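Long-range contacts in ethyl acetate hydrolase (Pseudomonas veronii, PDB 5EFZ), which hydrolyses ethyl acetate to ethanol and acetate, a step in the bacterial degradation of short-chain methyl ketones such as 2-butanone: residues E20-F25 with S69-A74; E26-G31 with L46-H51; I62-W67 with I93-Q98; D126-Q131 with A154-E159; G140-A145 with P165-R170. One frame throughout, in Å; residues are numbered along the deposited sequence.

Contact 1: residues E20-F25 with S69-A74; sequences ENHGPF and SGTSKA
The end of helix 19-22 meets the start of helix 72-79, the two backbones coming closest at His22 and Lys73, with CA atoms 5.0 Å apart. Gly23 leaves the helical conformation and leads into a cis peptide bond before Pro24, while Thr71 occupies the N-cap of the second helix. With OG1 set between its own backbone N and carbonyl carbon (chi1 68°), Thr71 receives the capping N-H of Lys73; Thr71 OG1 and His22 ND1 are also hydrogen-bonded at 2.9 Å. Thr71 CG2 lies over one face of the same imidazole, 3.9 Å from the ring centroid, in a CH-pi contact, so one threonine both caps the helix and meets the ring through ND1 and one face. Lys73 bends at chi2 and runs alongside the His22 and Gly23 backbone until NZ reaches Gly23 O at 2.7 Å, approaching from above the carbonyl plane; Glu76 gives this ammonium a salt bridge as well. A water donates to His22 O at 2.7 Å and is hydrogen-bonded to Ser72 OG. Tyr16 packs edge-to-face with the His22 ring, Asn97 OD1 accepts from Ser72 N, and Phe25 and Ser72 rest against strand 45-51.

Contact 2: residues E26-G31 with L46-H51; sequences ELINIG and LAVAVH
Strand 26-29 is strongly twisted against its neighbour, their directions 132° apart where a flat antiparallel pair would approach 180°, yet the pairing is regular. Four backbone bonds join them: Glu26 and Val48 exchange one pair, and Ile28 and Leu46 the other. The bond from Ile28 N to Leu46 O is almost straight at the hydrogen (177°), although the donor stands above the carbonyl plane. Between these hydrogen-bonded pairs lies the non-hydrogen-bonded pair Leu27 and Ala47, where Ala47 CA directs its hydrogen at Glu26 O over 3.4 Å. Strand 26-29 is the outermost strand, within this chain, of the mixed sheet of the alpha/beta hydrolase, and strand 45-51 lies between it and strand 92-96. Side chains alternate between the faces. On the one shared by Ile28, Leu46 and Val48, Ile28 CG1 is anti to the carbonyl carbon, and its CD1 reaches obliquely across to Val48 CG2 at 3.9 Å; Leu134 of helix 124-139 covers both residues. On the other face Leu27 CD1 touches Ala47 CB at 3.8 Å. Past the paired residues Ile30 CG2 meets Leu46 CD1 at 4.1 Å. Ile30 CG1 takes the crowded position between backbone N and carbonyl carbon (chi1 58°), while the chain turns away in an Asx turn in which Asn29 OD1 accepts from Gly31 N at 2.8 Å.

Contact 3: residues I62-W67 with I93-Q98; sequences ILVPTW and IIVVNQ
Two neighbouring parallel strands of the central sheet meet here in a wholly buried contact, the strand pair of the beta-alpha-beta unit formed by strand 61-65, helix 72-79 and strand 92-96. Ile62 O accepts from Ile94 N at 2.8 Å, nearly along its C=O axis; Ile94 O then accepts from Val64 N, and Val64 O from Val96 N, the latter two donors standing above the carbonyl planes. On one face Val64 and Ile93 lie side by side, pointing the same way, with their CG2 methyls 3.7 Å apart. Leu63 and Val96 cross obliquely on the other face: Leu63 CG is anti to the backbone N (chi1 173°), and CD1 presses on Val96 CG2 at 3.5 Å, close for two methyls. Beyond the strands the backbones part and side chains take over. Thr66 OG1, between its backbone N and carbonyl carbon, accepts from Gln98 N at 3.1 Å. The extended Gln98 chain carries NE2 back to Thr66 O at 2.9 Å, the acceptor lying in its amide plane. A water bridges Thr66 N and Val96 O. Thr66 N and O, Val96 O and Gln98 N thus all find partners in this buried place, and the two bonds between Thr66 and Gln98 hold the chain just before Trp67, whose side chain lies about 5 Å from that of Ser151, the inferred nucleophile.

Contact 4: residues D126-Q131 with A154-E159; sequences DDVSAQ and AQQTYE
Segments 126-131 and 154-159, on helices 124-139 and 152-163 of the alpha/beta hydrolase fold, cross at -65°, the second helix being the one that follows the probable nucleophile elbow at Ser151. The segment axes are 9.6 Å apart at closest approach, and the tight part is centred on Val128. Val128 CG2, anti to the carbonyl carbon, pushes between the turns of the partner helix, meeting Gln156 O and Glu159 CG at 3.6 Å each. Glu159 is bent at chi2 (72°), so that its CG faces the valine while the carboxylate turns to His281 and Arg163. The rest of the interface is looser and polar, yet buried too rather than open to solvent. There Asp127 offers Gln156 OE1 little more than its CB, at 3.6 Å, and sends its carboxylate to Lys272 and Ile99 N. Gln131 and Gln156 reach towards each other with extended chains that cross at about a right angle. Gln131 OE1 accepts from Trp160 NE1 and Gln156 NE2 donates to Met152 O, which fixes how both amides are turned. With their planes 41° apart, Gln131 NE2 donates to Gln156 OE1 at 2.9 Å, the donor lying in the plane of the accepting carbonyl.

Contact 5: residues G140-A145 with P165-R170; sequences GIESLA and PDFVKR
The ring of Phe167 lies flat against the backbone of the other loop, with Leu144 at its edge. Its CG is anti to the backbone N (chi1 -156°), which swings the ring under residues 142-143. Ser143 CA sits over the centre of one face, 3.9 Å from the centroid, as a CH-pi contact; Glu142 C covers the same face nearer the rim. Leu144 comes instead at the ring edge, Leu144 CG 3.7 Å from Phe167 CE1, with Leu144 CD1 in the plane of the ring, so backbone and leucine hold the phenyl from two directions. The Phe167 carbonyl accepts from Leu144 N at 2.8 Å, nearly along its C=O axis, and Leu144 O accepts in turn from Lys169 N at 3.0 Å. Lys169 bends at chi2 over Leu144 O, its CE packs on Ser143 CB at 3.9 Å, and NZ returns to Asp166 O. Arg170, extended from CG to NE, runs along Ala145 O and donates to it through NH1 at 2.9 Å, on a lone pair and within the guanidinium plane; its NH2 binds Ser358 O. These bonds join the loops leading into the parallel strands 146-150 and 170-174, with Trp160 of helix 152-163 and His132 of helix 124-139 also against the Phe167 ring.

How the contacts relate
From the N terminus, helix 19-22 opens contact 1, which closes only when the chain reaches helix 72-79. Contact 2 falls within that span, pairing the outer strand 26-29 with strand 45-51. Contact 3 opens at strand 61-65, before contact 1 has closed, and ends at strand 92-96; contacts 1 and 3 therefore cross. Contacts 2 and 3 share one sheet, joined where strands 45-51 and 92-96 are neighbours. Farther on, contacts 4 and 5 cross as well, linking helices 124-139 and 152-163 and then the loops after them. Contact 4 touches contact 3 through Gln156 and Thr66, while Ile141 and Leu144 carry contact 5 to the sheet.

Contact 1: residues E20-F25 with S69-A74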
# COMPACT_ATOMS: atom_id res chain seq x y z
N GLU A 20 8.88 10.29 -31.95
CA GLU A 20 9.63 9.06 -32.16
C GLU A 20 9.25 8.01 -31.12
O GLU A 20 9.16 6.82 -31.42
CB GLU A 20 11.14 9.35 -32.09
CG GLU A 20 12.06 8.15 -32.33
CD GLU A 20 12.02 7.59 -33.76
OE1 GLU A 20 11.47 8.25 -34.66
OE2 GLU A 20 12.58 6.49 -33.98
N ASN A 21 9.02 8.47 -29.90
CA ASN A 21 8.65 7.57 -28.81
C ASN A 21 7.15 7.32 -28.67
O ASN A 21 6.76 6.24 -28.26
CB ASN A 21 9.16 8.09 -27.47
CG ASN A 21 10.65 7.96 -27.33
OD1 ASN A 21 11.27 7.13 -28.00
ND2 ASN A 21 11.24 8.77 -26.45
N HIS A 22 6.32 8.31 -28.97
CA HIS A 22 4.90 8.20 -28.63
C HIS A 22 3.93 8.39 -29.77
O HIS A 22 2.72 8.33 -29.57
CB HIS A 22 4.53 9.21 -27.55
CG HIS A 22 5.37 9.09 -26.32
ND1 HIS A 22 5.10 8.18 -25.33
CD2 HIS A 22 6.49 9.75 -25.93
CE1 HIS A 22 6.02 8.28 -24.38
NE2 HIS A 22 6.87 9.23 -24.72
N GLY A 23 4.47 8.62 -30.96
CA GLY A 23 3.65 8.95 -32.09
C GLY A 23 3.26 7.71 -32.87
O GLY A 23 3.65 6.60 -32.52
N PRO A 24 2.53 7.91 -33.97
CA PRO A 24 2.14 9.25 -34.45
C PRO A 24 1.01 9.91 -33.65
O PRO A 24 0.12 9.23 -33.11
CB PRO A 24 1.71 8.97 -35.90
CG PRO A 24 1.30 7.57 -35.90
CD PRO A 24 2.26 6.88 -34.98
N PHE A 25 1.09 11.23 -33.52
CA PHE A 25 0.00 12.01 -32.94
C PHE A 25 0.02 13.39 -33.60
O PHE A 25 1.05 13.80 -34.13
CB PHE A 25 0.11 12.13 -31.41
CG PHE A 25 1.37 12.82 -30.93
CD1 PHE A 25 1.48 14.21 -30.97
CD2 PHE A 25 2.42 12.08 -30.41
CE1 PHE A 25 2.63 14.84 -30.51
CE2 PHE A 25 3.57 12.69 -29.96
CZ PHE A 25 3.68 14.08 -30.02
N SER A 69 1.02 9.55 -15.87
CA SER A 69 2.35 9.25 -16.42
C SER A 69 2.29 8.66 -17.84
O SER A 69 3.32 8.41 -18.46
CB SER A 69 3.19 8.33 -15.50
OG SER A 69 2.78 6.97 -15.61
N GLY A 70 1.09 8.52 -18.37
CA GLY A 70 0.90 7.81 -19.62
C GLY A 70 0.70 8.72 -20.82
O GLY A 70 0.53 9.95 -20.70
N THR A 71 0.76 8.12 -22.00
CA THR A 71 0.51 8.84 -23.23
C THR A 71 -0.42 8.02 -24.10
O THR A 71 -0.80 6.88 -23.77
CB THR A 71 1.79 9.13 -24.05
OG1 THR A 71 2.31 7.88 -24.55
CG2 THR A 71 2.88 9.87 -23.19
N SER A 72 -0.81 8.61 -25.22
CA SER A 72 -1.69 7.92 -26.16
C SER A 72 -1.05 6.61 -26.67
O SER A 72 -1.77 5.68 -27.04
CB SER A 72 -2.04 8.84 -27.34
OG SER A 72 -0.89 9.55 -27.81
N LYS A 73 0.28 6.55 -26.70
CA LYS A 73 0.98 5.38 -27.22
C LYS A 73 0.60 4.13 -26.43
O LYS A 73 0.36 3.07 -27.01
CB LYS A 73 2.50 5.55 -27.16
CG LYS A 73 3.23 4.57 -28.05
CD LYS A 73 2.67 4.76 -29.46
CE LYS A 73 3.31 3.86 -30.49
NZ LYS A 73 2.73 4.17 -31.83
N ALA A 74 0.55 4.28 -25.11
CA ALA A 74 0.17 3.16 -24.25
C ALA A 74 -1.25 2.66 -24.53
O ALA A 74 -1.46 1.46 -24.56
CB ALA A 74 0.29 3.53 -22.77
O HOH W 1 0.06 8.37 -29.87

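Contact 2: residues E26-G31 with L46-H51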
# COMPACT_ATOMS: atom_id res chain seq x y z
N GLU A 26 -1.09 14.10 -33.54
CA GLU A 26 -1.16 15.45 -34.09
C GLU A 26 -1.33 16.45 -32.96
O GLU A 26 -2.03 16.16 -31.98
CB GLU A 26 -2.32 15.58 -35.07
CG GLU A 26 -1.91 16.11 -36.42
CD GLU A 26 -3.11 16.27 -37.34
OE1 GLU A 26 -4.10 15.53 -37.15
OE2 GLU A 26 -3.05 17.15 -38.23
N LEU A 27 -0.70 17.61 -33.07
CA LEU A 27 -0.88 18.67 -32.06
C LEU A 27 -1.96 19.60 -32.53
O LEU A 27 -1.80 20.26 -33.57
CB LEU A 27 0.39 19.49 -31.82
CG LEU A 27 1.45 19.07 -30.83
CD1 LEU A 27 0.84 18.46 -29.57
CD2 LEU A 27 2.40 18.11 -31.51
N ILE A 28 -3.06 19.66 -31.80
CA ILE A 28 -4.15 20.53 -32.21
C ILE A 28 -4.32 21.69 -31.25
O ILE A 28 -4.53 21.49 -30.05
CB ILE A 28 -5.47 19.75 -32.32
CG1 ILE A 28 -5.33 18.68 -33.41
CG2 ILE A 28 -6.61 20.72 -32.64
CD1 ILE A 28 -6.38 17.62 -33.37
N ASN A 29 -4.25 22.90 -31.78
CA ASN A 29 -4.46 24.09 -30.97
C ASN A 29 -5.94 24.34 -30.80
O ASN A 29 -6.61 24.69 -31.75
CB ASN A 29 -3.79 25.32 -31.60
CG ASN A 29 -3.76 26.53 -30.66
OD1 ASN A 29 -4.46 26.58 -29.64
ND2 ASN A 29 -2.96 27.52 -31.01
N ILE A 30 -6.46 24.18 -29.60
CA ILE A 30 -7.87 24.46 -29.43
C ILE A 30 -8.15 25.90 -28.95
O ILE A 30 -9.29 26.25 -28.68
CB ILE A 30 -8.51 23.48 -28.45
CG1 ILE A 30 -7.80 23.53 -27.10
CG2 ILE A 30 -8.51 22.04 -29.01
CD1 ILE A 30 -8.73 23.27 -25.98
N GLY A 31 -7.11 26.72 -28.85
CA GLY A 31 -7.28 28.12 -28.49
C GLY A 31 -7.15 28.32 -26.99
O GLY A 31 -6.65 27.43 -26.28
N LEU A 46 -3.48 20.16 -27.68
CA LEU A 46 -3.77 18.80 -27.30
C LEU A 46 -3.11 17.87 -28.31
O LEU A 46 -3.29 18.04 -29.52
CB LEU A 46 -5.29 18.55 -27.27
CG LEU A 46 -6.09 19.33 -26.24
CD1 LEU A 46 -7.59 18.96 -26.41
CD2 LEU A 46 -5.58 19.04 -24.80
N ALA A 47 -2.35 16.91 -27.79
CA ALA A 47 -1.77 15.83 -28.59
C ALA A 47 -2.80 14.72 -28.76
O ALA A 47 -3.27 14.14 -27.76
CB ALA A 47 -0.50 15.28 -27.94
N VAL A 48 -3.16 14.45 -30.01
CA VAL A 48 -4.28 13.57 -30.33
C VAL A 48 -3.84 12.49 -31.31
O VAL A 48 -3.21 12.77 -32.34
CB VAL A 48 -5.47 14.36 -30.97
CG1 VAL A 48 -6.67 13.43 -31.22
CG2 VAL A 48 -5.87 15.56 -30.13
N ALA A 49 -4.22 11.25 -31.04
CA ALA A 49 -3.95 10.16 -31.98
C ALA A 49 -5.30 9.61 -32.39
O ALA A 49 -6.14 9.39 -31.54
CB ALA A 49 -3.06 9.06 -31.32
N VAL A 50 -5.52 9.46 -33.69
CA VAL A 50 -6.80 8.97 -34.19
C VAL A 50 -6.59 7.63 -34.85
O VAL A 50 -5.72 7.50 -35.70
CB VAL A 50 -7.41 9.95 -35.20
CG1 VAL A 50 -8.77 9.43 -35.72
CG2 VAL A 50 -7.50 11.36 -34.54
N HIS A 51 -7.41 6.64 -34.48
CA HIS A 51 -7.33 5.33 -35.11
C HIS A 51 -8.68 4.96 -35.64
O HIS A 51 -9.60 4.78 -34.86
CB HIS A 51 -6.86 4.28 -34.11
CG HIS A 51 -5.56 4.62 -33.46
ND1 HIS A 51 -4.35 4.47 -34.11
CD2 HIS A 51 -5.28 5.15 -32.25
CE1 HIS A 51 -3.38 4.87 -33.31
NE2 HIS A 51 -3.91 5.28 -32.17

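Contact 3: residues I62-W67 with I93-Q98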
# COMPACT_ATOMS: atom_id res chain seq x y z
N ILE A 62 -15.14 6.96 -30.42
CA ILE A 62 -14.84 6.52 -29.05
C ILE A 62 -13.70 7.40 -28.53
O ILE A 62 -12.67 7.54 -29.19
CB ILE A 62 -14.42 5.04 -28.98
CG1 ILE A 62 -15.55 4.13 -29.47
CG2 ILE A 62 -13.96 4.66 -27.50
CD1 ILE A 62 -15.17 2.66 -29.52
N LEU A 63 -13.89 8.01 -27.36
CA LEU A 63 -12.85 8.89 -26.80
C LEU A 63 -12.10 8.12 -25.74
O LEU A 63 -12.72 7.50 -24.89
CB LEU A 63 -13.44 10.14 -26.20
CG LEU A 63 -12.45 11.05 -25.44
CD1 LEU A 63 -11.59 11.78 -26.43
CD2 LEU A 63 -13.26 12.05 -24.63
N VAL A 64 -10.77 8.15 -25.80
CA VAL A 64 -9.92 7.45 -24.84
C VAL A 64 -8.97 8.47 -24.21
O VAL A 64 -7.99 8.87 -24.84
CB VAL A 64 -9.12 6.33 -25.53
CG1 VAL A 64 -8.32 5.54 -24.49
CG2 VAL A 64 -10.09 5.36 -26.28
N PRO A 65 -9.27 8.91 -22.97
CA PRO A 65 -8.32 9.77 -22.23
C PRO A 65 -7.14 8.96 -21.73
O PRO A 65 -7.20 7.75 -21.71
CB PRO A 65 -9.14 10.29 -21.03
CG PRO A 65 -10.60 9.98 -21.38
CD PRO A 65 -10.52 8.70 -22.21
N THR A 66 -6.05 9.63 -21.36
CA THR A 66 -4.85 8.90 -20.93
C THR A 66 -4.71 9.00 -19.41
O THR A 66 -5.37 9.83 -18.75
CB THR A 66 -3.57 9.46 -21.62
OG1 THR A 66 -3.41 10.83 -21.24
CG2 THR A 66 -3.71 9.42 -23.19
N TRP A 67 -3.87 8.13 -18.85
CA TRP A 67 -3.79 7.99 -17.41
C TRP A 67 -2.53 8.64 -16.87
O TRP A 67 -1.76 9.26 -17.61
CB TRP A 67 -3.85 6.51 -17.01
CG TRP A 67 -2.85 5.61 -17.70
CD1 TRP A 67 -1.49 5.80 -17.82
CD2 TRP A 67 -3.14 4.34 -18.33
NE1 TRP A 67 -0.92 4.74 -18.50
CE2 TRP A 67 -1.91 3.84 -18.83
CE3 TRP A 67 -4.31 3.60 -18.52
CZ2 TRP A 67 -1.83 2.61 -19.50
CZ3 TRP A 67 -4.24 2.39 -19.20
CH2 TRP A 67 -3.00 1.90 -19.68
N ILE A 93 -11.43 5.88 -33.08
CA ILE A 93 -10.95 5.90 -31.71
C ILE A 93 -9.97 7.05 -31.53
O ILE A 93 -8.91 7.11 -32.17
CB ILE A 93 -10.31 4.55 -31.34
CG1 ILE A 93 -11.32 3.42 -31.60
CG2 ILE A 93 -9.87 4.55 -29.90
CD1 ILE A 93 -10.68 2.13 -32.02
N ILE A 94 -10.35 7.99 -30.67
CA ILE A 94 -9.65 9.26 -30.58
C ILE A 94 -9.01 9.29 -29.21
O ILE A 94 -9.73 9.37 -28.22
CB ILE A 94 -10.61 10.44 -30.77
CG1 ILE A 94 -11.31 10.30 -32.14
CG2 ILE A 94 -9.87 11.79 -30.61
CD1 ILE A 94 -12.39 11.35 -32.42
N VAL A 95 -7.68 9.25 -29.17
CA VAL A 95 -6.96 9.15 -27.91
C VAL A 95 -6.33 10.52 -27.61
O VAL A 95 -5.52 11.01 -28.39
CB VAL A 95 -5.87 8.08 -27.97
CG1 VAL A 95 -5.27 7.89 -26.54
CG2 VAL A 95 -6.47 6.77 -28.54
N VAL A 96 -6.75 11.13 -26.51
CA VAL A 96 -6.36 12.51 -26.23
C VAL A 96 -5.47 12.55 -25.00
O VAL A 96 -5.87 12.12 -23.92
CB VAL A 96 -7.58 13.42 -26.05
CG1 VAL A 96 -7.14 14.90 -25.80
CG2 VAL A 96 -8.54 13.29 -27.28
N ASN A 97 -4.27 13.08 -25.19
CA ASN A 97 -3.29 13.18 -24.10
C ASN A 97 -3.66 14.26 -23.07
O ASN A 97 -4.01 15.39 -23.43
CB ASN A 97 -1.91 13.47 -24.69
CG ASN A 97 -1.34 12.25 -25.42
OD1 ASN A 97 -0.71 11.40 -24.79
ND2 ASN A 97 -1.52 12.20 -26.75
N GLN A 98 -3.57 13.89 -21.80
CA GLN A 98 -3.80 14.83 -20.71
C GLN A 98 -2.98 16.08 -20.85
O GLN A 98 -1.79 16.02 -21.18
CB GLN A 98 -3.41 14.18 -19.38
CG GLN A 98 -4.50 13.36 -18.72
CD GLN A 98 -4.04 13.01 -17.29
OE1 GLN A 98 -3.56 13.88 -16.55
NE2 GLN A 98 -4.12 11.74 -16.93
O HOH W 2 -6.37 12.45 -21.26

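Contact 4: residues D126-Q131 with A154-E159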
# COMPACT_ATOMS: atom_id res chain seq x y z
N ASP A 126 -10.81 20.58 -16.52
CA ASP A 126 -10.15 21.33 -17.58
C ASP A 126 -9.85 20.43 -18.78
O ASP A 126 -10.09 20.82 -19.90
CB ASP A 126 -8.85 21.99 -17.07
CG ASP A 126 -9.11 22.99 -15.93
OD1 ASP A 126 -10.05 23.81 -16.05
OD2 ASP A 126 -8.36 22.96 -14.92
N ASP A 127 -9.33 19.22 -18.55
CA ASP A 127 -9.16 18.25 -19.63
C ASP A 127 -10.46 17.97 -20.39
O ASP A 127 -10.50 17.94 -21.64
CB ASP A 127 -8.62 16.92 -19.09
CG ASP A 127 -7.12 16.99 -18.80
OD1 ASP A 127 -6.34 17.11 -19.76
OD2 ASP A 127 -6.73 16.89 -17.62
N VAL A 128 -11.53 17.75 -19.65
CA VAL A 128 -12.80 17.37 -20.30
C VAL A 128 -13.36 18.53 -21.11
O VAL A 128 -13.86 18.35 -22.22
CB VAL A 128 -13.80 16.86 -19.24
CG1 VAL A 128 -15.22 16.62 -19.84
CG2 VAL A 128 -13.23 15.52 -18.68
N SER A 129 -13.23 19.74 -20.57
CA SER A 129 -13.67 20.92 -21.33
C SER A 129 -12.85 21.09 -22.62
O SER A 129 -13.41 21.34 -23.70
CB SER A 129 -13.60 22.18 -20.46
OG SER A 129 -13.95 23.33 -21.23
N ALA A 130 -11.53 20.94 -22.50
CA ALA A 130 -10.66 21.00 -23.67
C ALA A 130 -10.99 19.91 -24.70
O ALA A 130 -11.05 20.18 -25.91
CB ALA A 130 -9.17 20.89 -23.25
N GLN A 131 -11.19 18.69 -24.23
CA GLN A 131 -11.60 17.57 -25.11
C GLN A 131 -12.93 17.84 -25.82
O GLN A 131 -13.11 17.51 -27.01
CB GLN A 131 -11.68 16.27 -24.32
CG GLN A 131 -10.28 15.74 -23.89
CD GLN A 131 -10.35 14.79 -22.71
OE1 GLN A 131 -11.42 14.30 -22.36
NE2 GLN A 131 -9.20 14.56 -22.06
N ALA A 154 -10.30 7.02 -16.16
CA ALA A 154 -11.63 6.79 -15.59
C ALA A 154 -12.16 8.06 -14.91
O ALA A 154 -13.36 8.38 -14.98
CB ALA A 154 -11.59 5.62 -14.57
N GLN A 155 -11.29 8.77 -14.22
CA GLN A 155 -11.72 10.05 -13.65
C GLN A 155 -12.25 10.99 -14.72
O GLN A 155 -13.30 11.61 -14.53
CB GLN A 155 -10.54 10.74 -12.96
CG GLN A 155 -10.06 10.02 -11.68
CD GLN A 155 -8.94 10.82 -11.02
OE1 GLN A 155 -7.97 11.19 -11.68
NE2 GLN A 155 -9.10 11.13 -9.73
N GLN A 156 -11.55 11.10 -15.86
CA GLN A 156 -12.05 11.91 -16.97
C GLN A 156 -13.34 11.34 -17.57
O GLN A 156 -14.20 12.09 -18.03
CB GLN A 156 -10.98 12.03 -18.06
CG GLN A 156 -9.76 12.87 -17.60
CD GLN A 156 -8.56 12.67 -18.51
OE1 GLN A 156 -8.44 13.32 -19.55
NE2 GLN A 156 -7.69 11.72 -18.13
N THR A 157 -13.46 10.02 -17.60
CA THR A 157 -14.67 9.37 -18.09
C THR A 157 -15.90 9.77 -17.26
O THR A 157 -16.95 10.13 -17.82
CB THR A 157 -14.48 7.83 -18.11
OG1 THR A 157 -13.47 7.50 -19.08
CG2 THR A 157 -15.82 7.08 -18.49
N TYR A 158 -15.80 9.69 -15.93
CA TYR A 158 -16.89 10.12 -15.07
C TYR A 158 -17.21 11.60 -15.26
O TYR A 158 -18.38 12.00 -15.35
CB TYR A 158 -16.54 9.87 -13.60
CG TYR A 158 -16.72 8.43 -13.18
CD1 TYR A 158 -17.97 7.79 -13.31
CD2 TYR A 158 -15.66 7.69 -12.64
CE1 TYR A 158 -18.14 6.45 -12.88
CE2 TYR A 158 -15.84 6.35 -12.21
CZ TYR A 158 -17.08 5.76 -12.34
OH TYR A 158 -17.23 4.43 -11.93
N GLU A 159 -16.17 12.41 -15.31
CA GLU A 159 -16.40 13.83 -15.49
C GLU A 159 -17.12 14.12 -16.82
O GLU A 159 -18.04 14.95 -16.88
CB GLU A 159 -15.07 14.59 -15.42
CG GLU A 159 -15.20 16.11 -15.73
CD GLU A 159 -15.89 16.95 -14.65
OE1 GLU A 159 -16.05 16.51 -13.47
OE2 GLU A 159 -16.29 18.10 -14.98

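Contact 5: residues G140-A145 with P165-R170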
# COMPACT_ATOMS: atom_id res chain seq x y z
N GLY A 140 -16.02 18.11 -35.46
CA GLY A 140 -17.42 18.21 -35.83
C GLY A 140 -18.25 17.09 -35.23
O GLY A 140 -19.36 16.77 -35.69
N ILE A 141 -17.72 16.49 -34.18
CA ILE A 141 -18.39 15.38 -33.49
C ILE A 141 -19.35 15.93 -32.43
O ILE A 141 -18.97 16.82 -31.65
CB ILE A 141 -17.35 14.43 -32.87
CG1 ILE A 141 -16.59 13.70 -33.98
CG2 ILE A 141 -18.00 13.42 -31.89
CD1 ILE A 141 -15.31 13.01 -33.45
N GLU A 142 -20.58 15.42 -32.39
CA GLU A 142 -21.58 15.97 -31.50
C GLU A 142 -22.10 14.97 -30.45
O GLU A 142 -22.97 15.31 -29.66
CB GLU A 142 -22.76 16.53 -32.31
CG GLU A 142 -22.37 17.62 -33.32
CD GLU A 142 -21.91 18.92 -32.65
OE1 GLU A 142 -22.04 19.06 -31.40
OE2 GLU A 142 -21.44 19.82 -33.37
N SER A 143 -21.58 13.75 -30.45
CA SER A 143 -21.84 12.78 -29.40
C SER A 143 -20.77 11.70 -29.49
O SER A 143 -20.09 11.58 -30.50
CB SER A 143 -23.26 12.17 -29.49
OG SER A 143 -23.40 11.35 -30.63
N LEU A 144 -20.61 10.92 -28.41
CA LEU A 144 -19.64 9.81 -28.35
C LEU A 144 -20.33 8.44 -28.16
O LEU A 144 -21.16 8.28 -27.26
CB LEU A 144 -18.66 10.04 -27.21
CG LEU A 144 -17.75 11.27 -27.47
CD1 LEU A 144 -17.10 11.77 -26.16
CD2 LEU A 144 -16.70 10.91 -28.52
N ALA A 145 -19.96 7.47 -29.01
CA ALA A 145 -20.44 6.09 -28.83
C ALA A 145 -19.98 5.51 -27.50
O ALA A 145 -20.69 4.69 -26.92
CB ALA A 145 -19.98 5.19 -29.98
N PRO A 165 -24.06 15.14 -20.13
CA PRO A 165 -24.68 13.80 -20.03
C PRO A 165 -25.30 13.27 -21.32
O PRO A 165 -25.23 12.07 -21.55
CB PRO A 165 -25.74 13.98 -18.94
CG PRO A 165 -25.85 15.43 -18.70
CD PRO A 165 -24.61 16.10 -19.16
N ASP A 166 -25.88 14.13 -22.15
CA ASP A 166 -26.39 13.67 -23.44
C ASP A 166 -25.31 13.31 -24.48
O ASP A 166 -25.52 12.50 -25.39
CB ASP A 166 -27.31 14.75 -24.04
CG ASP A 166 -28.66 14.81 -23.35
OD1 ASP A 166 -29.29 13.74 -23.15
OD2 ASP A 166 -29.09 15.92 -22.98
N PHE A 167 -24.15 13.92 -24.34
CA PHE A 167 -23.07 13.75 -25.29
C PHE A 167 -22.49 12.32 -25.21
O PHE A 167 -22.03 11.77 -26.20
CB PHE A 167 -21.98 14.80 -24.99
CG PHE A 167 -21.09 15.15 -26.16
CD1 PHE A 167 -19.97 14.37 -26.47
CD2 PHE A 167 -21.34 16.30 -26.90
CE1 PHE A 167 -19.10 14.75 -27.54
CE2 PHE A 167 -20.50 16.67 -27.97
CZ PHE A 167 -19.38 15.89 -28.28
N VAL A 168 -22.50 11.75 -24.00
CA VAL A 168 -21.83 10.47 -23.75
C VAL A 168 -22.88 9.36 -23.79
O VAL A 168 -23.72 9.26 -22.90
CB VAL A 168 -21.07 10.51 -22.39
CG1 VAL A 168 -20.33 9.18 -22.11
CG2 VAL A 168 -20.10 11.72 -22.35
N LYS A 169 -22.85 8.53 -24.84
CA LYS A 169 -23.88 7.49 -24.96
C LYS A 169 -23.57 6.28 -24.07
O LYS A 169 -24.50 5.60 -23.61
CB LYS A 169 -24.04 7.04 -26.42
CG LYS A 169 -24.41 8.18 -27.39
CD LYS A 169 -25.63 8.95 -26.86
CE LYS A 169 -26.07 10.03 -27.82
NZ LYS A 169 -27.25 10.83 -27.33
N ARG A 170 -22.28 6.01 -23.86
CA ARG A 170 -21.82 4.86 -23.07
C ARG A 170 -20.55 5.27 -22.38
O ARG A 170 -19.79 6.03 -22.95
CB ARG A 170 -21.52 3.64 -23.96
CG ARG A 170 -22.72 3.16 -24.78
CD ARG A 170 -22.27 2.06 -25.74
NE ARG A 170 -23.36 1.67 -26.62
CZ ARG A 170 -23.69 2.31 -27.74
NH1 ARG A 170 -23.00 3.40 -28.12
NH2 ARG A 170 -24.72 1.89 -28.47